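Local coordinates for PTS-dependent dihydroxyacetone kinase operon regulatory protein (Escherichia coli, PDB 4LRZ) that positively regulates transcription of the dhaKLM operon from a sigma-70 promoter and represses its own expression, the present chain being its probable sensor region, at residues E30-P35 with K137-N142; F76-T81 with T160-C165; A82-R87 with T106-G111; S119-S124 with F145-L150. All blocks are in the same frame, centred on the assembly; numbering follows the deposited sequence.

In the fold
Contacts 2, 3 and 4 lie in the GAF domain and contact 1 joins the 30-35 loop to it; all four are on the same side of the chain's centre. Contacts 2, 3 and 4 share the antiparallel sheet ordered 84-89, 74-79, 157-166, 143-151, 128-131. Contact 2 pairs the central strand 157-166 with its neighbour 74-79; contact 3 (centres 7 Å away) joins edge strand 84-89 to the loop before helix 110-113, and contact 4 (centres 8 Å from contact 2) sets helix 117-124 on strand 143-151. Both are nested between 76-81 and 160-165, contact 3 closing before contact 4 opens. Contact 1 has its centre 15 to 19 Å from the others. Helix, loops and N-terminal segment are thus tied to one GAF unit.

Contact 1: E30-P35 with K137-N142; sequences ETWNVP and KQVLWN
Trp32 reaches from the 30-35 loop onto the short 3-10 turn 138-140, its CG anti to the backbone N (chi1 -165°). From the start of the side chain, CB meets Val139 CG2 at 3.7 Å, and CG continues along the same methyl. The other branch, Val139 CG1, sits 3.9 Å from the centroid of the five-membered ring of Trp32 and 15° off its normal, a CH-pi contact over one face. Further out, CE3 and CZ3 meet the aliphatic base of Lys137, whose CG comes in at the ring edge, 3.8 Å from Trp32 CZ3. At the far end CH2 touches Leu140 CD2, while NE1 donates to the backbone O of Leu100, which helps to fix the rotation of the indole. The Lys137 chain, bent at chi2 (-62°), passes this edge and brings NZ to Thr31 O at 2.9 Å; the ammonium approaches from above the carbonyl plane and also donates to Lys28 O. Water 1 donates to that same Thr31 O, which is thus gripped twice, and weakly accepts from Val139 N. The indole on the 3-10 turn and the lysine beside it join the N-terminal segment to the loop between GAF strands 128-131 and 143-151.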
loop_
_atom_site.group_PDB
_atom_site.type_symbol
_atom_site.label_atom_id
_atom_site.label_comp_id
_atom_site.label_asym_id
_atom_site.label_seq_id
_atom_site.Cartn_x
_atom_site.Cartn_y
_atom_site.Cartn_z
ATOM N N GLU F 30 -26.557 19.148 30.270
ATOM C CA GLU F 30 -26.256 18.522 31.570
ATOM C C GLU F 30 -26.684 17.075 31.704
ATOM O O GLU F 30 -26.422 16.478 32.721
ATOM C CB GLU F 30 -26.796 19.323 32.769
ATOM C CG GLU F 30 -27.282 20.733 32.441
ATOM C CD GLU F 30 -28.462 20.716 31.473
ATOM O OE1 GLU F 30 -29.380 19.878 31.679
ATOM O OE2 GLU F 30 -28.448 21.528 30.510
ATOM N N THR F 31 -27.362 16.512 30.715
ATOM C CA THR F 31 -27.868 15.157 30.895
ATOM C C THR F 31 -26.840 14.135 30.461
ATOM O O THR F 31 -26.006 14.404 29.574
ATOM C CB THR F 31 -29.181 14.907 30.151
ATOM O OG1 THR F 31 -29.043 15.329 28.784
ATOM C CG2 THR F 31 -30.394 15.672 30.857
ATOM N N TRP F 32 -26.894 12.967 31.097
ATOM C CA TRP F 32 -26.052 11.835 30.721
ATOM C C TRP F 32 -26.726 10.597 31.240
ATOM O O TRP F 32 -27.195 10.570 32.375
ATOM C CB TRP F 32 -24.628 11.960 31.304
ATOM C CG TRP F 32 -23.609 11.021 30.684
ATOM C CD1 TRP F 32 -23.223 9.797 31.161
ATOM C CD2 TRP F 32 -22.849 11.238 29.477
ATOM N NE1 TRP F 32 -22.260 9.241 30.337
ATOM C CE2 TRP F 32 -22.010 10.098 29.298
ATOM C CE3 TRP F 32 -22.772 12.289 28.549
ATOM C CZ2 TRP F 32 -21.127 9.966 28.210
ATOM C CZ3 TRP F 32 -21.882 12.158 27.461
ATOM C CH2 TRP F 32 -21.071 11.001 27.311
ATOM N N ASN F 33 -26.790 9.577 30.394
ATOM C CA ASN F 33 -27.386 8.325 30.779
ATOM C C ASN F 33 -26.627 7.130 30.252
ATOM O O ASN F 33 -25.577 7.252 29.669
ATOM C CB ASN F 33 -28.828 8.254 30.302
ATOM C CG ASN F 33 -29.758 7.687 31.365
ATOM O OD1 ASN F 33 -29.739 6.486 31.651
ATOM N ND2 ASN F 33 -30.573 8.550 31.950
ATOM N N VAL F 34 -27.178 5.967 30.541
ATOM C CA VAL F 34 -26.808 4.676 30.025
ATOM C C VAL F 34 -26.508 4.726 28.506
ATOM O O VAL F 34 -27.247 5.351 27.732
ATOM C CB VAL F 34 -28.012 3.791 30.347
ATOM C CG1 VAL F 34 -28.273 2.811 29.270
ATOM C CG2 VAL F 34 -27.879 3.136 31.747
ATOM N N PRO F 35 -25.415 4.069 28.063
ATOM C CA PRO F 35 -25.110 4.163 26.633
ATOM C C PRO F 35 -26.126 3.448 25.722
ATOM O O PRO F 35 -26.886 2.543 26.156
ATOM C CB PRO F 35 -23.775 3.425 26.536
ATOM C CG PRO F 35 -23.962 2.297 27.514
ATOM C CD PRO F 35 -24.591 3.029 28.711
ATOM N N LYS F 137 -21.828 18.059 26.062
ATOM C CA LYS F 137 -22.161 17.410 27.326
ATOM C C LYS F 137 -21.147 17.721 28.384
ATOM O O LYS F 137 -19.958 17.486 28.174
ATOM C CB LYS F 137 -22.175 15.892 27.134
ATOM C CG LYS F 137 -23.216 15.420 26.172
ATOM C CD LYS F 137 -24.587 15.771 26.660
ATOM C CE LYS F 137 -25.612 14.779 26.162
ATOM N NZ LYS F 137 -26.930 14.923 26.874
ATOM N N GLN F 138 -21.628 18.198 29.536
ATOM C CA GLN F 138 -20.772 18.545 30.684
ATOM C C GLN F 138 -19.950 17.378 31.217
ATOM O O GLN F 138 -18.881 17.588 31.800
ATOM C CB GLN F 138 -21.597 19.126 31.843
ATOM C CG GLN F 138 -21.901 20.618 31.692
ATOM C CD GLN F 138 -23.106 21.102 32.545
ATOM O OE1 GLN F 138 -23.490 20.479 33.553
ATOM N NE2 GLN F 138 -23.696 22.225 32.130
ATOM N N VAL F 139 -20.455 16.162 31.041
ATOM C CA VAL F 139 -19.761 14.978 31.539
ATOM C C VAL F 139 -18.382 14.833 30.863
ATOM O O VAL F 139 -17.436 14.320 31.473
ATOM C CB VAL F 139 -20.664 13.709 31.416
ATOM C CG1 VAL F 139 -19.839 12.436 31.386
ATOM C CG2 VAL F 139 -21.641 13.681 32.582
ATOM N N LEU F 140 -18.257 15.361 29.646
ATOM C CA LEU F 140 -17.007 15.278 28.885
ATOM C C LEU F 140 -16.020 16.424 29.101
ATOM O O LEU F 140 -14.947 16.418 28.494
ATOM C CB LEU F 140 -17.297 15.095 27.385
ATOM C CG LEU F 140 -18.079 13.815 27.026
ATOM C CD1 LEU F 140 -18.253 13.679 25.517
ATOM C CD2 LEU F 140 -17.437 12.529 27.610
ATOM N N TRP F 141 -16.353 17.379 29.968
ATOM C CA TRP F 141 -15.484 18.553 30.178
ATOM C C TRP F 141 -14.114 18.214 30.786
ATOM O O TRP F 141 -13.193 19.003 30.702
ATOM C CB TRP F 141 -16.188 19.633 30.995
ATOM C CG TRP F 141 -17.328 20.360 30.234
ATOM C CD1 TRP F 141 -17.888 20.000 29.026
ATOM C CD2 TRP F 141 -18.041 21.542 30.658
ATOM N NE1 TRP F 141 -18.879 20.880 28.680
ATOM C CE2 TRP F 141 -19.001 21.834 29.655
ATOM C CE3 TRP F 141 -17.963 22.379 31.791
ATOM C CZ2 TRP F 141 -19.880 22.933 29.747
ATOM C CZ3 TRP F 141 -18.846 23.477 31.889
ATOM C CH2 TRP F 141 -19.788 23.741 30.871
ATOM N N ASN F 142 -14.005 17.040 31.386
ATOM C CA ASN F 142 -12.733 16.564 31.893
ATOM C C ASN F 142 -11.859 15.855 30.879
ATOM O O ASN F 142 -10.741 15.519 31.205
ATOM C CB ASN F 142 -12.973 15.646 33.085
ATOM C CG ASN F 142 -13.545 16.384 34.219
ATOM O OD1 ASN F 142 -14.710 16.186 34.568
ATOM N ND2 ASN F 142 -12.773 17.337 34.753
HETATM O O HOH W 1 -23.724 15.986 30.347
#

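Contact 2: F76-T81 with T160-C165; sequences FILDET and TIALAC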
loop_
_atom_site.group_PDB
_atom_site.type_symbol
_atom_site.label_atom_id
_atom_site.label_comp_id
_atom_site.label_asym_id
_atom_site.label_seq_id
_atom_site.Cartn_x
_atom_site.Cartn_y
_atom_site.Cartn_z
ATOM N N PHE F 76 -9.194 4.173 20.585
ATOM C CA PHE F 76 -10.412 3.550 20.115
ATOM C C PHE F 76 -10.364 3.345 18.599
ATOM O O PHE F 76 -9.899 4.210 17.878
ATOM C CB PHE F 76 -11.612 4.508 20.352
ATOM C CG PHE F 76 -12.042 4.705 21.814
ATOM C CD1 PHE F 76 -11.609 3.882 22.841
ATOM C CD2 PHE F 76 -13.009 5.700 22.113
ATOM C CE1 PHE F 76 -12.077 4.074 24.159
ATOM C CE2 PHE F 76 -13.511 5.892 23.418
ATOM C CZ PHE F 76 -13.030 5.067 24.446
ATOM N N ILE F 77 -10.899 2.231 18.112
ATOM C CA ILE F 77 -11.312 2.152 16.708
ATOM C C ILE F 77 -12.858 2.217 16.649
ATOM O O ILE F 77 -13.507 1.509 17.386
ATOM C CB ILE F 77 -10.923 0.819 16.038
ATOM C CG1 ILE F 77 -9.794 0.163 16.779
ATOM C CG2 ILE F 77 -10.618 1.053 14.531
ATOM C CD1 ILE F 77 -8.715 -0.562 15.805
ATOM N N LEU F 78 -13.431 3.061 15.790
ATOM C CA LEU F 78 -14.874 3.100 15.611
ATOM C C LEU F 78 -15.200 2.778 14.149
ATOM O O LEU F 78 -14.400 3.129 13.248
ATOM C CB LEU F 78 -15.472 4.456 16.006
ATOM C CG LEU F 78 -15.197 5.006 17.431
ATOM C CD1 LEU F 78 -13.939 5.877 17.431
ATOM C CD2 LEU F 78 -16.345 5.841 17.917
ATOM N N ASP F 79 -16.378 2.170 13.903
ATOM C CA ASP F 79 -16.808 1.906 12.518
ATOM C C ASP F 79 -17.378 3.168 11.874
ATOM O O ASP F 79 -17.388 4.211 12.525
ATOM C CB ASP F 79 -17.745 0.699 12.413
ATOM C CG ASP F 79 -19.149 1.013 12.817
ATOM O OD1 ASP F 79 -19.458 2.139 13.265
ATOM O OD2 ASP F 79 -20.009 0.130 12.628
ATOM N N GLU F 80 -17.862 3.097 10.628
ATOM C CA GLU F 80 -18.377 4.311 10.026
ATOM C C GLU F 80 -19.597 4.915 10.733
ATOM O O GLU F 80 -19.947 6.035 10.416
ATOM C CB GLU F 80 -18.688 4.241 8.513
ATOM C CG GLU F 80 -19.163 2.971 7.714
ATOM C CD GLU F 80 -19.526 1.713 8.477
ATOM O OE1 GLU F 80 -20.706 1.337 8.461
ATOM O OE2 GLU F 80 -18.625 1.055 9.028
ATOM N N THR F 81 -20.258 4.192 11.642
ATOM C CA THR F 81 -21.444 4.766 12.332
ATOM C C THR F 81 -21.111 5.246 13.747
ATOM O O THR F 81 -22.001 5.326 14.575
ATOM C CB THR F 81 -22.638 3.763 12.429
ATOM O OG1 THR F 81 -22.397 2.849 13.500
ATOM C CG2 THR F 81 -22.841 2.946 11.119
ATOM N N THR F 160 -12.978 5.336 12.204
ATOM C CA THR F 160 -12.364 6.509 12.858
ATOM C C THR F 160 -11.355 6.020 13.885
ATOM O O THR F 160 -11.603 5.037 14.580
ATOM C CB THR F 160 -13.426 7.368 13.625
ATOM O OG1 THR F 160 -14.322 7.965 12.685
ATOM C CG2 THR F 160 -12.743 8.483 14.437
ATOM N N ILE F 161 -10.224 6.723 14.002
ATOM C CA ILE F 161 -9.216 6.387 15.014
ATOM C C ILE F 161 -9.266 7.511 16.002
ATOM O O ILE F 161 -9.165 8.670 15.626
ATOM C CB ILE F 161 -7.752 6.308 14.441
ATOM C CG1 ILE F 161 -7.643 5.253 13.329
ATOM C CG2 ILE F 161 -6.695 5.982 15.554
ATOM C CD1 ILE F 161 -7.838 3.786 13.788
ATOM N N ALA F 162 -9.382 7.173 17.270
ATOM C CA ALA F 162 -9.404 8.191 18.289
ATOM C C ALA F 162 -8.504 7.864 19.489
ATOM O O ALA F 162 -8.212 6.682 19.782
ATOM C CB ALA F 162 -10.873 8.427 18.779
ATOM N N LEU F 163 -8.137 8.942 20.176
ATOM C CA LEU F 163 -7.340 8.948 21.364
ATOM C C LEU F 163 -8.062 9.815 22.410
ATOM O O LEU F 163 -8.341 10.985 22.161
ATOM C CB LEU F 163 -5.977 9.546 21.042
ATOM C CG LEU F 163 -4.909 9.712 22.129
ATOM C CD1 LEU F 163 -3.511 9.575 21.497
ATOM C CD2 LEU F 163 -5.038 11.014 22.899
ATOM N N ALA F 164 -8.337 9.225 23.581
ATOM C CA ALA F 164 -9.037 9.880 24.687
ATOM C C ALA F 164 -8.069 10.036 25.853
ATOM O O ALA F 164 -7.325 9.102 26.157
ATOM C CB ALA F 164 -10.230 9.048 25.123
ATOM N N CYS F 165 -8.086 11.199 26.507
ATOM C CA CYS F 165 -7.263 11.449 27.688
ATOM C C CYS F 165 -7.814 12.552 28.566
ATOM O O CYS F 165 -8.481 13.450 28.055
ATOM C CB CYS F 165 -5.802 11.773 27.307
ATOM S SG CYS F 165 -5.459 13.387 26.568
HETATM O O HOH W 2 -16.507 6.810 12.022
#
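Side chains alternate between the two faces of this antiparallel pair, and each cross-strand couple lies on one face. Phe76 with Ala162 and Leu78 with Thr160 share one face; Ile77 and Ile161 share the other. Leu78 and Thr160 run side by side in the same direction, and Leu78 CD1 is the branch that touches: it lies 4.1 Å from Thr160 CB and 4.2 Å from Ala162 CB, bridging two residues that are next but one along the partner strand and share its face. Thr160 turns its methyl CG2 toward this branch, anti to its own backbone N. Its OG1, beside that N, is 2.6 Å from water 2, which donates to Asp79 O and so links the two strands beyond their last pair. Ile77 and Ile161 also lie alongside each other, with Ile161 CD1 reaching Ile77 CG2 at 4.0 Å.

The backbone sets this register. Phe76 and Ala162 form a hydrogen-bonded pair, with Phe76 N to Ala162 O at 2.8 Å and an N-H...O angle of 165°; Leu78 and Thr160 form the next, where Thr160 N reaches Leu78 O at 2.8 Å but is more bent, at 143°. Ile77 and Ile161 are the non-hydrogen-bonded pair between them. Beyond the Leu78-Thr160 pair, Asp79 OD1 accepts from Thr81 N, closing an Asx turn.

In the GAF sheet, strand 84-89 flanks 74-79 and strand 143-151 flanks 157-166. Ala147 packs on the Thr160 and Ala162 face, whereas Ile161 on the reverse meets Ala182 of helix 174-211.

Contact 3: A82-R87 with T106-G111; sequences ACILSR and TYCAEG
Two backbone hydrogen bonds hold the start of strand 84-89 to the loop ahead of helix 110-113. Ile84 N donates to Thr106 O at 2.9 Å and nearly straight (174°), whereas Cys108 N to Ala82 O, also 2.9 Å, is bent to 142°; both donors stand above their carbonyl planes. They surround a single bridge between Cys83 and Tyr107, whose CA atoms approach to 4.2 Å. The same two carbonyls also receive CA-H...O contacts, Tyr107 CA on Ala82 O and Cys83 CA on Thr106 O.

Sulfur meets an aromatic ring at this bridge. With SG anti to the backbone N (chi1 -173°), Cys83 places its sulfur over one face of Tyr107, 4.1 Å from the centroid and offset toward the rim near CE1 and CZ. Its CB rests 3.6 Å from Tyr107 CE1.

Apolar contacts fill the remainder. Ile84 lays CG1 and CD1 against Cys108 SG, CG1 at 3.9 Å, and Ala82 CB lies 4.3 Å from Cys108 CB. The same Ala82 methyl makes a van der Waals contact with the backbone, 3.6 Å from CB to Ala109 N, just where Ala109 takes the N-cap position of the helix.

On the sheet side, Leu85 and Ser86 together face Ile77 in a classic beta bulge, and Ile84 leans on Phe76 of strand 74-79. Elsewhere the Tyr107 ring meets His36 and touches Ile46 of helix 40-49, while Cys108 packs on Leu118 of helix 117-124.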
loop_
_atom_site.group_PDB
_atom_site.type_symbol
_atom_site.label_atom_id
_atom_site.label_comp_id
_atom_site.label_asym_id
_atom_site.label_seq_id
_atom_site.Cartn_x
_atom_site.Cartn_y
_atom_site.Cartn_z
ATOM N N ALA F 82 -19.827 5.498 14.034
ATOM C CA ALA F 82 -19.399 5.830 15.382
ATOM C C ALA F 82 -19.591 4.719 16.436
ATOM O O ALA F 82 -19.713 5.013 17.626
ATOM C CB ALA F 82 -20.076 7.083 15.853
ATOM N N CYS F 83 -19.656 3.464 16.023
ATOM C CA CYS F 83 -19.738 2.384 16.994
ATOM C C CYS F 83 -18.334 1.935 17.388
ATOM O O CYS F 83 -17.503 1.620 16.494
ATOM C CB CYS F 83 -20.505 1.209 16.388
ATOM S SG CYS F 83 -20.851 -0.145 17.548
ATOM N N ILE F 84 -18.053 1.918 18.705
ATOM C CA ILE F 84 -16.740 1.486 19.209
ATOM C C ILE F 84 -16.533 0.000 18.949
ATOM O O ILE F 84 -17.279 -0.844 19.449
ATOM C CB ILE F 84 -16.546 1.785 20.687
ATOM C CG1 ILE F 84 -16.552 3.290 20.914
ATOM C CG2 ILE F 84 -15.195 1.227 21.142
ATOM C CD1 ILE F 84 -16.261 3.697 22.294
ATOM N N LEU F 85 -15.520 -0.313 18.149
ATOM C CA LEU F 85 -15.210 -1.705 17.765
ATOM C C LEU F 85 -14.145 -2.335 18.701
ATOM O O LEU F 85 -14.222 -3.518 19.037
ATOM C CB LEU F 85 -14.725 -1.758 16.307
ATOM C CG LEU F 85 -15.747 -1.348 15.232
ATOM C CD1 LEU F 85 -15.058 -1.208 13.893
ATOM C CD2 LEU F 85 -16.889 -2.367 15.125
ATOM N N SER F 86 -13.158 -1.525 19.099
ATOM C CA SER F 86 -12.067 -1.978 19.974
ATOM C C SER F 86 -11.474 -0.823 20.770
ATOM O O SER F 86 -11.461 0.330 20.309
ATOM C CB SER F 86 -10.970 -2.583 19.115
ATOM O OG SER F 86 -10.227 -3.562 19.838
ATOM N N ARG F 87 -10.980 -1.138 21.963
ATOM C CA ARG F 87 -10.330 -0.170 22.833
ATOM C C ARG F 87 -9.013 -0.733 23.385
ATOM O O ARG F 87 -8.928 -1.913 23.690
ATOM C CB ARG F 87 -11.256 0.142 24.021
ATOM C CG ARG F 87 -12.634 0.646 23.617
ATOM C CD ARG F 87 -13.753 -0.092 24.340
ATOM N NE ARG F 87 -13.575 -0.019 25.766
ATOM C CZ ARG F 87 -13.145 -1.024 26.519
ATOM N NH1 ARG F 87 -12.875 -2.227 25.979
ATOM N NH2 ARG F 87 -13.012 -0.822 27.816
ATOM N N THR F 106 -20.563 0.648 22.077
ATOM C CA THR F 106 -21.212 1.929 22.376
ATOM C C THR F 106 -21.157 2.805 21.122
ATOM O O THR F 106 -20.072 2.944 20.508
ATOM C CB THR F 106 -20.444 2.666 23.475
ATOM O OG1 THR F 106 -20.569 1.946 24.700
ATOM C CG2 THR F 106 -20.961 4.098 23.701
ATOM N N TYR F 107 -22.300 3.363 20.733
ATOM C CA TYR F 107 -22.376 4.366 19.659
ATOM C C TYR F 107 -22.121 5.761 20.210
ATOM O O TYR F 107 -22.661 6.123 21.241
ATOM C CB TYR F 107 -23.765 4.353 18.993
ATOM C CG TYR F 107 -24.106 3.075 18.289
ATOM C CD1 TYR F 107 -23.742 2.897 16.964
ATOM C CD2 TYR F 107 -24.830 2.046 18.940
ATOM C CE1 TYR F 107 -24.078 1.742 16.271
ATOM C CE2 TYR F 107 -25.178 0.868 18.266
ATOM C CZ TYR F 107 -24.770 0.729 16.914
ATOM O OH TYR F 107 -25.040 -0.385 16.178
ATOM N N CYS F 108 -21.332 6.542 19.492
ATOM C CA CYS F 108 -20.850 7.831 19.959
ATOM C C CYS F 108 -21.257 8.929 18.995
ATOM O O CYS F 108 -20.634 10.027 18.983
ATOM C CB CYS F 108 -19.306 7.821 20.022
ATOM S SG CYS F 108 -18.625 6.535 21.057
ATOM N N ALA F 109 -22.301 8.654 18.206
ATOM C CA ALA F 109 -22.921 9.671 17.345
ATOM C C ALA F 109 -23.126 10.996 18.069
ATOM O O ALA F 109 -23.227 11.056 19.295
ATOM C CB ALA F 109 -24.236 9.157 16.684
ATOM N N GLU F 110 -23.074 12.060 17.279
ATOM C CA GLU F 110 -23.251 13.394 17.760
ATOM C C GLU F 110 -24.635 13.529 18.367
ATOM O O GLU F 110 -24.807 14.283 19.322
ATOM C CB GLU F 110 -23.171 14.348 16.576
ATOM C CG GLU F 110 -23.212 15.796 16.968
ATOM C CD GLU F 110 -22.999 16.708 15.764
ATOM O OE1 GLU F 110 -23.842 16.679 14.849
ATOM O OE2 GLU F 110 -21.972 17.438 15.713
ATOM N N GLY F 111 -25.614 12.838 17.775
ATOM C CA GLY F 111 -26.999 12.871 18.250
ATOM C C GLY F 111 -27.142 12.140 19.585
ATOM O O GLY F 111 -28.206 12.181 20.200
#

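Contact 4: S119-S124 with F145-L150; sequences SLAAIS and FCATPL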
loop_
_atom_site.group_PDB
_atom_site.type_symbol
_atom_site.label_atom_id
_atom_site.label_comp_id
_atom_site.label_asym_id
_atom_site.label_seq_id
_atom_site.Cartn_x
_atom_site.Cartn_y
_atom_site.Cartn_z
ATOM N N SER F 119 -17.287 11.842 16.858
ATOM C CA SER F 119 -18.171 11.961 15.659
ATOM C C SER F 119 -17.770 13.055 14.703
ATOM O O SER F 119 -17.943 12.922 13.507
ATOM C CB SER F 119 -19.662 12.159 16.049
ATOM O OG SER F 119 -19.879 13.359 16.792
ATOM N N LEU F 120 -17.269 14.164 15.216
ATOM C CA LEU F 120 -17.064 15.329 14.366
ATOM C C LEU F 120 -16.008 15.045 13.292
ATOM O O LEU F 120 -15.995 15.672 12.219
ATOM C CB LEU F 120 -16.605 16.482 15.216
ATOM C CG LEU F 120 -17.264 17.826 15.079
ATOM C CD1 LEU F 120 -16.255 18.871 15.594
ATOM C CD2 LEU F 120 -17.833 18.143 13.653
ATOM N N ALA F 121 -15.124 14.092 13.566
ATOM C CA ALA F 121 -14.107 13.764 12.573
ATOM C C ALA F 121 -14.735 13.244 11.291
ATOM O O ALA F 121 -14.382 13.716 10.208
ATOM C CB ALA F 121 -13.064 12.782 13.127
ATOM N N ALA F 122 -15.650 12.287 11.415
ATOM C CA ALA F 122 -16.356 11.741 10.259
ATOM C C ALA F 122 -17.364 12.724 9.690
ATOM O O ALA F 122 -17.608 12.735 8.487
ATOM C CB ALA F 122 -17.098 10.458 10.629
ATOM N N ILE F 123 -17.988 13.510 10.548
ATOM C CA ILE F 123 -18.901 14.531 10.058
ATOM C C ILE F 123 -18.121 15.539 9.208
ATOM O O ILE F 123 -18.602 15.944 8.150
ATOM C CB ILE F 123 -19.644 15.265 11.210
ATOM C CG1 ILE F 123 -20.701 14.340 11.848
ATOM C CG2 ILE F 123 -20.345 16.545 10.700
ATOM C CD1 ILE F 123 -21.037 14.687 13.336
ATOM N N SER F 124 -16.914 15.923 9.650
ATOM C CA SER F 124 -16.173 16.973 8.960
ATOM C C SER F 124 -15.271 16.423 7.880
ATOM O O SER F 124 -14.868 17.147 6.957
ATOM C CB SER F 124 -15.356 17.794 9.942
ATOM O OG SER F 124 -14.267 17.032 10.438
ATOM N N PHE F 145 -10.578 14.713 23.310
ATOM C CA PHE F 145 -10.647 13.659 22.278
ATOM C C PHE F 145 -9.950 14.125 20.991
ATOM O O PHE F 145 -10.060 15.290 20.620
ATOM C CB PHE F 145 -12.101 13.250 21.990
ATOM C CG PHE F 145 -12.747 12.482 23.114
ATOM C CD1 PHE F 145 -12.649 11.097 23.182
ATOM C CD2 PHE F 145 -13.431 13.124 24.107
ATOM C CE1 PHE F 145 -13.244 10.379 24.236
ATOM C CE2 PHE F 145 -14.016 12.418 25.156
ATOM C CZ PHE F 145 -13.931 11.066 25.217
ATOM N N CYS F 146 -9.180 13.245 20.365
ATOM C CA CYS F 146 -8.683 13.487 19.022
ATOM C C CYS F 146 -9.200 12.356 18.163
ATOM O O CYS F 146 -9.251 11.197 18.601
ATOM C CB CYS F 146 -7.152 13.419 18.968
ATOM S SG CYS F 146 -6.303 14.659 19.954
ATOM N N ALA F 147 -9.512 12.661 16.914
ATOM C CA ALA F 147 -9.993 11.623 16.018
ATOM C C ALA F 147 -9.723 11.975 14.576
ATOM O O ALA F 147 -9.647 13.159 14.171
ATOM C CB ALA F 147 -11.493 11.361 16.253
ATOM N N THR F 148 -9.594 10.936 13.782
ATOM C CA THR F 148 -9.411 11.141 12.377
ATOM C C THR F 148 -10.227 10.068 11.700
ATOM O O THR F 148 -10.202 8.932 12.137
ATOM C CB THR F 148 -7.894 10.996 11.996
ATOM O OG1 THR F 148 -7.135 11.989 12.717
ATOM C CG2 THR F 148 -7.689 11.213 10.528
ATOM N N PRO F 149 -10.912 10.409 10.606
ATOM C CA PRO F 149 -11.626 9.388 9.888
ATOM C C PRO F 149 -10.679 8.557 8.997
ATOM O O PRO F 149 -9.643 9.066 8.559
ATOM C CB PRO F 149 -12.599 10.203 9.026
ATOM C CG PRO F 149 -11.919 11.480 8.769
ATOM C CD PRO F 149 -11.163 11.755 10.036
ATOM N N LEU F 150 -11.046 7.304 8.727
ATOM C CA LEU F 150 -10.313 6.587 7.722
ATOM C C LEU F 150 -11.145 6.007 6.609
ATOM O O LEU F 150 -12.358 5.727 6.765
ATOM C CB LEU F 150 -9.397 5.534 8.322
ATOM C CG LEU F 150 -9.915 4.158 8.642
ATOM C CD1 LEU F 150 -9.064 3.252 7.835
ATOM C CD2 LEU F 150 -9.658 3.945 10.125
#
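With Ala121 in helical (psi -49°) and Ala147 in extended conformation (psi 153°), the helix and strand are placed so that their methyls meet, CB to CB at 3.8 Å. The Ala121 methyl is the centre of the contact: it lies 3.6 Å from Ala147 O, and Pro149 CD meets it at 3.8 Å. Pro149, two residues along and therefore on the same side of the strand as Ala147, turns its ring against the helix backbone, with CG 3.6 Å from Ala121 O and CB 4.2 Å from Ala122 CA. Small side chains at the interface match a close approach of the segment axes, 6.7 Å, at an angle of 38°. This is a helix laid on one face of the antiparallel GAF sheet; on the reverse face Thr148 points away, and its OG1 hydrogen-bonds with Thr178 OG1 of helix 174-211. Within the helix, Leu120 O accepts twice from Ser124, from its N at 2.7 Å and from its OG at 2.8 Å, so the hydroxyl turns back on the helix; Ser124 OG is also hydrogen-bonded to Gln126 N. Leu120 and Ser124 touch Leu15 of helix 14-26, and Pro149 also packs on Leu157 of the neighbouring strand 157-166.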